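Local coordinates for periplasmic binding protein/LacI transcriptional regulator (Alkaliphilus metalliredigens, PDB 3CTP), which binds a pentose sugar, D-xylulofuranose, in the cleft of its periplasmic-binding-protein-like core and probably acts as a LacI-type DNA-binding transcriptional repressor, at residues N283-I286 against E287-Y291; E304-I308 against E309-M313. All blocks are in the same frame, centred on the assembly; numbering follows the deposited sequence.

Interaction 1 of 2, residues N283-I286 against E287-Y291; sequences NQPI and EALAY. With XLF (beta-D-xylulofuranose), chain C.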
ATOM      1  N   ASN A 283       4.301 -17.809  -3.621  1.00  8.62           N
ATOM      2  CA  ASN A 283       5.322 -16.813  -3.360  1.00  8.88           C
ATOM      3  C   ASN A 283       6.002 -16.278  -4.605  1.00  9.45           C
ATOM      4  O   ASN A 283       6.573 -17.055  -5.367  1.00 10.81           O
ATOM      5  CB  ASN A 283       6.418 -17.456  -2.485  1.00 10.10           C
ATOM      6  CG  ASN A 283       7.449 -16.459  -2.009  1.00 13.77           C
ATOM      7  OD1 ASN A 283       7.158 -15.629  -1.135  1.00 14.28           O
ATOM      8  ND2 ASN A 283       8.675 -16.540  -2.560  1.00 13.54           N
ATOM      9  N   GLN A 284       5.985 -14.947  -4.790  1.00  9.21           N
ATOM     10  CA  GLN A 284       6.962 -14.307  -5.685  1.00  8.80           C
ATOM     11  C   GLN A 284       8.170 -13.866  -4.889  1.00  9.35           C
ATOM     12  O   GLN A 284       8.013 -13.235  -3.823  1.00  9.49           O
ATOM     13  CB  GLN A 284       6.365 -13.056  -6.348  1.00  9.16           C
ATOM     14  CG  GLN A 284       5.243 -13.336  -7.311  1.00  9.28           C
ATOM     15  CD  GLN A 284       5.054 -12.180  -8.272  1.00  8.61           C
ATOM     16  OE1 GLN A 284       5.912 -11.934  -9.109  1.00 10.61           O
ATOM     17  NE2 GLN A 284       3.901 -11.491  -8.193  1.00  9.70           N
ATOM     18  N   PRO A 285       9.380 -14.210  -5.362  1.00  9.13           N
ATOM     19  CA  PRO A 285      10.564 -13.968  -4.532  1.00  9.82           C
ATOM     20  C   PRO A 285      11.047 -12.538  -4.682  1.00  9.91           C
ATOM     21  O   PRO A 285      11.925 -12.237  -5.509  1.00 10.97           O
ATOM     22  CB  PRO A 285      11.599 -14.952  -5.088  1.00 11.33           C
ATOM     23  CG  PRO A 285      11.198 -15.132  -6.549  1.00 12.24           C
ATOM     24  CD  PRO A 285       9.667 -15.038  -6.552  1.00 10.02           C
ATOM     25  N   ILE A 286      10.435 -11.642  -3.906  1.00  9.52           N
ATOM     26  CA  ILE A 286      10.688 -10.215  -4.065  1.00 10.19           C
ATOM     27  C   ILE A 286      12.178  -9.880  -3.956  1.00 10.22           C
ATOM     28  O   ILE A 286      12.700  -9.058  -4.723  1.00  9.78           O
ATOM     29  CB  ILE A 286       9.860  -9.406  -3.029  1.00 10.88           C
ATOM     30  CG1 ILE A 286       8.371  -9.512  -3.416  1.00 14.50           C
ATOM     31  CG2 ILE A 286      10.293  -7.962  -3.009  1.00 15.60           C
ATOM     32  CD1 ILE A 286       7.395  -8.756  -2.465  1.00 16.93           C
ATOM     33  N   GLU A 287      12.880 -10.488  -2.997  1.00 10.97           N
ATOM     34  CA  GLU A 287      14.306 -10.161  -2.866  1.00 12.47           C
ATOM     35  C   GLU A 287      15.079 -10.542  -4.132  1.00 12.06           C
ATOM     36  O   GLU A 287      15.934  -9.763  -4.621  1.00 12.40           O
ATOM     37  CB  GLU A 287      14.950 -10.840  -1.642  1.00 13.75           C
ATOM     38  CG  GLU A 287      14.447 -10.276  -0.320  1.00 26.11           C
ATOM     39  CD  GLU A 287      15.154  -9.004   0.088  1.00 25.79           C
ATOM     40  OE1 GLU A 287      16.310  -8.789  -0.346  1.00 36.48           O
ATOM     41  OE2 GLU A 287      14.562  -8.226   0.868  1.00 37.29           O
ATOM     42  N   ALA A 288      14.844 -11.748  -4.651  1.00 10.24           N
ATOM     43  CA  ALA A 288      15.539 -12.155  -5.882  1.00  9.76           C
ATOM     44  C   ALA A 288      15.130 -11.288  -7.078  1.00  9.76           C
ATOM     45  O   ALA A 288      15.968 -10.953  -7.934  1.00 10.46           O
ATOM     46  CB  ALA A 288      15.276 -13.633  -6.198  1.00 10.46           C
ATOM     47  N   LEU A 289      13.845 -10.952  -7.179  1.00  9.58           N
ATOM     48  CA  LEU A 289      13.398 -10.102  -8.292  1.00  9.51           C
ATOM     49  C   LEU A 289      14.082  -8.745  -8.223  1.00  9.97           C
ATOM     50  O   LEU A 289      14.578  -8.238  -9.231  1.00 10.32           O
ATOM     51  CB  LEU A 289      11.887  -9.882  -8.225  1.00  9.06           C
ATOM     52  CG  LEU A 289      11.057 -11.119  -8.558  1.00  9.64           C
ATOM     53  CD1 LEU A 289       9.615 -10.903  -8.072  1.00 10.69           C
ATOM     54  CD2 LEU A 289      11.077 -11.393 -10.080  1.00 10.89           C
ATOM     55  N   ALA A 290      14.090  -8.142  -7.026  1.00 10.06           N
ATOM     56  CA  ALA A 290      14.657  -6.802  -6.876  1.00  9.68           C
ATOM     57  C   ALA A 290      16.150  -6.814  -7.132  1.00  8.90           C
ATOM     58  O   ALA A 290      16.693  -5.933  -7.800  1.00  9.65           O
ATOM     59  CB  ALA A 290      14.352  -6.280  -5.445  1.00  9.29           C
ATOM     60  N   TYR A 291      16.842  -7.800  -6.565  1.00 10.32           N
ATOM     61  CA  TYR A 291      18.263  -7.950  -6.807  1.00  9.63           C
ATOM     62  C   TYR A 291      18.555  -8.021  -8.301  1.00 10.32           C
ATOM     63  O   TYR A 291      19.457  -7.332  -8.823  1.00 10.53           O
ATOM     64  CB  TYR A 291      18.791  -9.223  -6.108  1.00 10.49           C
ATOM     65  CG  TYR A 291      20.199  -9.607  -6.521  1.00 14.78           C
ATOM     66  CD1 TYR A 291      21.289  -9.023  -5.924  1.00 18.56           C
ATOM     67  CD2 TYR A 291      20.417 -10.550  -7.517  1.00 16.64           C
ATOM     68  CE1 TYR A 291      22.587  -9.354  -6.315  1.00 18.52           C
ATOM     69  CE2 TYR A 291      21.718 -10.905  -7.902  1.00 23.37           C
ATOM     70  CZ  TYR A 291      22.784 -10.298  -7.288  1.00 21.67           C
ATOM     71  OH  TYR A 291      24.071 -10.643  -7.653  1.00 26.75           O
TER
HETATM   72  O4  XLF C 401       0.740  -8.527 -12.739  1.00 10.69           O
HETATM   73  C4  XLF C 401       0.614  -9.416 -11.627  1.00  9.94           C
HETATM   74  C5  XLF C 401      -0.793  -9.256 -11.070  1.00  7.80           C
HETATM   75  O5  XLF C 401      -0.649  -8.564  -9.825  1.00  8.98           O
HETATM   76  C3  XLF C 401       1.525  -8.988 -10.487  1.00  9.19           C
HETATM   77  O3  XLF C 401       2.635  -9.882 -10.331  1.00  9.46           O
HETATM   78  C2  XLF C 401       0.587  -9.054  -9.313  1.00  9.00           C
HETATM   79  O2  XLF C 401       0.409 -10.416  -8.873  1.00  8.32           O
HETATM   80  C1  XLF C 401       1.024  -8.171  -8.162  1.00  6.89           C
HETATM   81  O1  XLF C 401       0.018  -8.196  -7.139  1.00 10.36           O
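The first turn of helix 286-302 starts at the edge of the sugar pocket, with Pro285 as its N-cap residue and the centre of an inverse gamma turn. Two bonds close the turn: the Pro285 carbonyl accepts the amide of Leu289 (N to O 2.9 Å), and one residue on, Ala290 N reaches Ile286 O at 2.8 Å. Leu289 closes back over this cap: CG rests 3.4 Å from Pro285 O, while CD1 approaches OE1 of Gln284 at 4.0 Å. The ring carbon CB of Pro285 also packs on Ala288 CB at 4.1 Å. Gln284 sends its side chain into the sugar pocket. Its CG stands anti to the carbonyl carbon (chi1 -67°) and the chain runs on extended, which carries NE2 to O3 of beta-D-xylulofuranose at 3.0 Å. Ser154 OG bonds OE1 and Asp267 OD1 bonds NE2, fixing the flip of the amide; Asp267 also binds the sugar through OD2. A leucine in place of Gln284 would probably leave the sugar O3 and Asp267 OD1 without this donor and Ser154 OG without its partner. A helix opening directly behind a ligand-binding loop, at the cleft between two lobes, is characteristic of the periplasmic-binding-protein fold of LacI-family cores.

Interaction 2 of 2, residues E304-I308 against E309-M313; sequences EGVLI and EDYIM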
ATOM      1  N   GLU A 304      27.941  -2.970 -19.801  1.00 17.34           N
ATOM      2  CA  GLU A 304      28.524  -4.286 -19.660  1.00 17.57           C
ATOM      3  C   GLU A 304      27.755  -5.285 -20.512  1.00 17.61           C
ATOM      4  O   GLU A 304      26.576  -5.077 -20.839  1.00 17.30           O
ATOM      5  CB  GLU A 304      28.542  -4.698 -18.189  1.00 19.55           C
ATOM      6  CG  GLU A 304      29.409  -3.768 -17.355  1.00 28.71           C
ATOM      7  CD  GLU A 304      29.258  -3.955 -15.863  1.00 32.76           C
ATOM      8  OE1 GLU A 304      28.644  -4.955 -15.430  1.00 33.20           O
ATOM      9  OE2 GLU A 304      29.778  -3.091 -15.115  1.00 34.82           O
ATOM     10  N   GLY A 305      28.429  -6.361 -20.891  1.00 16.11           N
ATOM     11  CA  GLY A 305      27.796  -7.331 -21.752  1.00 14.57           C
ATOM     12  C   GLY A 305      26.786  -8.153 -21.002  1.00 13.52           C
ATOM     13  O   GLY A 305      27.044  -8.644 -19.898  1.00 14.12           O
ATOM     14  N   VAL A 306      25.631  -8.331 -21.631  1.00 12.23           N
ATOM     15  CA  VAL A 306      24.594  -9.195 -21.085  1.00 11.09           C
ATOM     16  C   VAL A 306      23.674  -9.603 -22.216  1.00  9.90           C
ATOM     17  O   VAL A 306      23.313  -8.769 -23.035  1.00 10.09           O
ATOM     18  CB  VAL A 306      23.805  -8.517 -19.934  1.00 12.93           C
ATOM     19  CG1 VAL A 306      23.281  -7.203 -20.348  1.00 16.23           C
ATOM     20  CG2 VAL A 306      22.666  -9.395 -19.433  1.00 14.89           C
ATOM     21  N   LEU A 307      23.310 -10.880 -22.273  1.00  8.86           N
ATOM     22  CA  LEU A 307      22.363 -11.348 -23.285  1.00  7.91           C
ATOM     23  C   LEU A 307      20.985 -10.811 -22.928  1.00  9.38           C
ATOM     24  O   LEU A 307      20.536 -10.969 -21.788  1.00  9.81           O
ATOM     25  CB  LEU A 307      22.338 -12.885 -23.304  1.00  7.98           C
ATOM     26  CG  LEU A 307      21.335 -13.512 -24.275  1.00  9.54           C
ATOM     27  CD1 LEU A 307      21.612 -13.095 -25.689  1.00 10.99           C
ATOM     28  CD2 LEU A 307      21.315 -15.039 -24.168  1.00  9.67           C
ATOM     29  N   ILE A 308      20.310 -10.177 -23.889  1.00 10.09           N
ATOM     30  CA  ILE A 308      18.967  -9.651 -23.622  1.00 10.47           C
ATOM     31  C   ILE A 308      17.954 -10.764 -23.763  1.00 11.19           C
ATOM     32  O   ILE A 308      17.576 -11.119 -24.881  1.00 13.03           O
ATOM     33  CB  ILE A 308      18.667  -8.486 -24.587  1.00 10.35           C
ATOM     34  CG1 ILE A 308      19.752  -7.434 -24.481  1.00 13.61           C
ATOM     35  CG2 ILE A 308      17.296  -7.903 -24.308  1.00 14.52           C
ATOM     36  CD1 ILE A 308      19.907  -6.904 -23.144  1.00 18.46           C
ATOM     37  N   GLU A 309      17.544 -11.360 -22.638  1.00  8.93           N
ATOM     38  CA  GLU A 309      16.670 -12.524 -22.626  1.00  9.67           C
ATOM     39  C   GLU A 309      15.822 -12.457 -21.361  1.00 10.89           C
ATOM     40  O   GLU A 309      16.085 -11.606 -20.501  1.00 11.92           O
ATOM     41  CB  GLU A 309      17.520 -13.809 -22.566  1.00  9.68           C
ATOM     42  CG  GLU A 309      18.436 -13.893 -21.338  1.00 10.19           C
ATOM     43  CD  GLU A 309      19.303 -15.155 -21.295  1.00 12.33           C
ATOM     44  OE1 GLU A 309      18.855 -16.210 -21.786  1.00 13.83           O
ATOM     45  OE2 GLU A 309      20.422 -15.075 -20.746  1.00 11.86           O
ATOM     46  N   ASP A 310      14.834 -13.346 -21.232  1.00 11.23           N
ATOM     47  CA  ASP A 310      13.971 -13.346 -20.037  1.00 10.92           C
ATOM     48  C   ASP A 310      14.718 -13.864 -18.812  1.00 11.09           C
ATOM     49  O   ASP A 310      15.440 -14.870 -18.883  1.00 11.04           O
ATOM     50  CB  ASP A 310      12.777 -14.288 -20.215  1.00 12.05           C
ATOM     51  CG  ASP A 310      11.810 -13.845 -21.305  1.00 18.64           C
ATOM     52  OD1 ASP A 310      11.806 -12.662 -21.681  1.00 16.57           O
ATOM     53  OD2 ASP A 310      11.042 -14.705 -21.790  1.00 19.29           O
ATOM     54  N   TYR A 311      14.506 -13.193 -17.675  1.00  9.80           N
ATOM     55  CA  TYR A 311      14.987 -13.694 -16.389  1.00  9.70           C
ATOM     56  C   TYR A 311      13.774 -14.094 -15.582  1.00 11.21           C
ATOM     57  O   TYR A 311      12.973 -13.228 -15.248  1.00 13.25           O
ATOM     58  CB  TYR A 311      15.752 -12.600 -15.641  1.00  8.70           C
ATOM     59  CG  TYR A 311      17.204 -12.470 -16.103  1.00  9.22           C
ATOM     60  CD1 TYR A 311      17.517 -12.037 -17.384  1.00  9.42           C
ATOM     61  CD2 TYR A 311      18.253 -12.811 -15.241  1.00  9.19           C
ATOM     62  CE1 TYR A 311      18.851 -11.949 -17.811  1.00 10.09           C
ATOM     63  CE2 TYR A 311      19.580 -12.711 -15.655  1.00  9.67           C
ATOM     64  CZ  TYR A 311      19.875 -12.298 -16.936  1.00  9.41           C
ATOM     65  OH  TYR A 311      21.208 -12.230 -17.306  1.00 11.31           O
ATOM     66  N   ILE A 312      13.606 -15.386 -15.306  1.00  9.07           N
ATOM     67  CA  ILE A 312      12.394 -15.879 -14.636  1.00  9.38           C
ATOM     68  C   ILE A 312      12.757 -16.501 -13.304  1.00 10.90           C
ATOM     69  O   ILE A 312      13.585 -17.430 -13.248  1.00 11.48           O
ATOM     70  CB  ILE A 312      11.712 -16.926 -15.547  1.00 10.01           C
ATOM     71  CG1 ILE A 312      11.372 -16.269 -16.881  1.00 13.86           C
ATOM     72  CG2 ILE A 312      10.463 -17.474 -14.892  1.00 16.50           C
ATOM     73  CD1 ILE A 312      10.739 -17.218 -17.882  1.00 22.76           C
ATOM     74  N   MET A 313      12.189 -15.972 -12.212  1.00  9.70           N
ATOM     75  CA  MET A 313      12.508 -16.446 -10.858  1.00 10.06           C
ATOM     76  C   MET A 313      11.509 -17.489 -10.341  1.00 11.53           C
ATOM     77  O   MET A 313      10.305 -17.389 -10.546  1.00 11.04           O
ATOM     78  CB  MET A 313      12.531 -15.282  -9.819  1.00 12.19           C
ATOM     79  CG  MET A 313      13.510 -14.124 -10.014  1.00 17.78           C
ATOM     80  SD  MET A 313      15.275 -14.578 -10.090  1.00 18.88           S
ATOM     81  CE  MET A 313      15.208 -14.291 -11.791  1.00  7.51           C
TER
HETATM   82  O   HOH W   1      21.382 -12.764 -19.899  1.00 11.78           O
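One water knits together three groups where the loop 304-308 bends into strand 311-318. It donates to the backbone O of Leu307 at 2.7 Å and to OE2 of Glu309 at 2.6 Å, and it accepts from OH of Tyr311 at 2.7 Å. The phenol hydroxyl is therefore the donor of the trio, and the two acceptors take both protons of the water, which so links the two segments. The Glu309 side chain reaches it by folding back toward the Leu307 carbonyl: CG lies between the backbone N and the carbonyl carbon (chi1 59°), the crowded position, and beyond CG the chain runs extended. In that pose CG rests 3.6 Å from Leu307 O. The Leu307 and Glu309 side chains cross at about a right angle, with methyl CD2 of Leu307 lying 3.5 Å from CD of Glu309 and both carboxylate oxygens close to the same methyl. Tyr311 enters from the strand side. Its ring has Glu309 O at the edge, in plane, and Leu307 O also near the plane at the edge, while methyl CG2 of Val306 lies 3.8 Å from the hydroxyl OH, the two side chains crossing obliquely. Beyond the segments, the backbone of Tyr311 pairs with Thr151 and Ser153, which places the residue in the sheet while its ring packs on Thr292 and Leu296 of helix 286-302 and on Ile150. The phenol donates to the water, which in turn donates to OE2; this is consistent with an ionised Glu309, whose charge the water would help to solvate, and implies a solvent-bridged bend at the protein surface, with the Tyr311 ring held by packing on helix 286-302.

Overall arrangement
Interactions 1 and 2 lie at successive ends of one helix-to-strand passage: residues 283-291 open helix 286-302, and residues 304-313 lead from the loop after it into strand 311-318. Their centres are about 16 Å apart, yet they touch through Met313, whose CB lies 3.5 Å from Pro285 CG and whose CG lies 3.7 Å from Leu289 CD2. Interaction 1 is partly buried and ligand-bound, held by direct backbone bonds and a glutamine shared between sugar and protein. Interaction 2 is a surface contact; its centre is about 20 Å from the centre of the chain, against about 12 Å for interaction 1, and in it a water bridges the groups and a carboxylate lies beside aliphatic carbon.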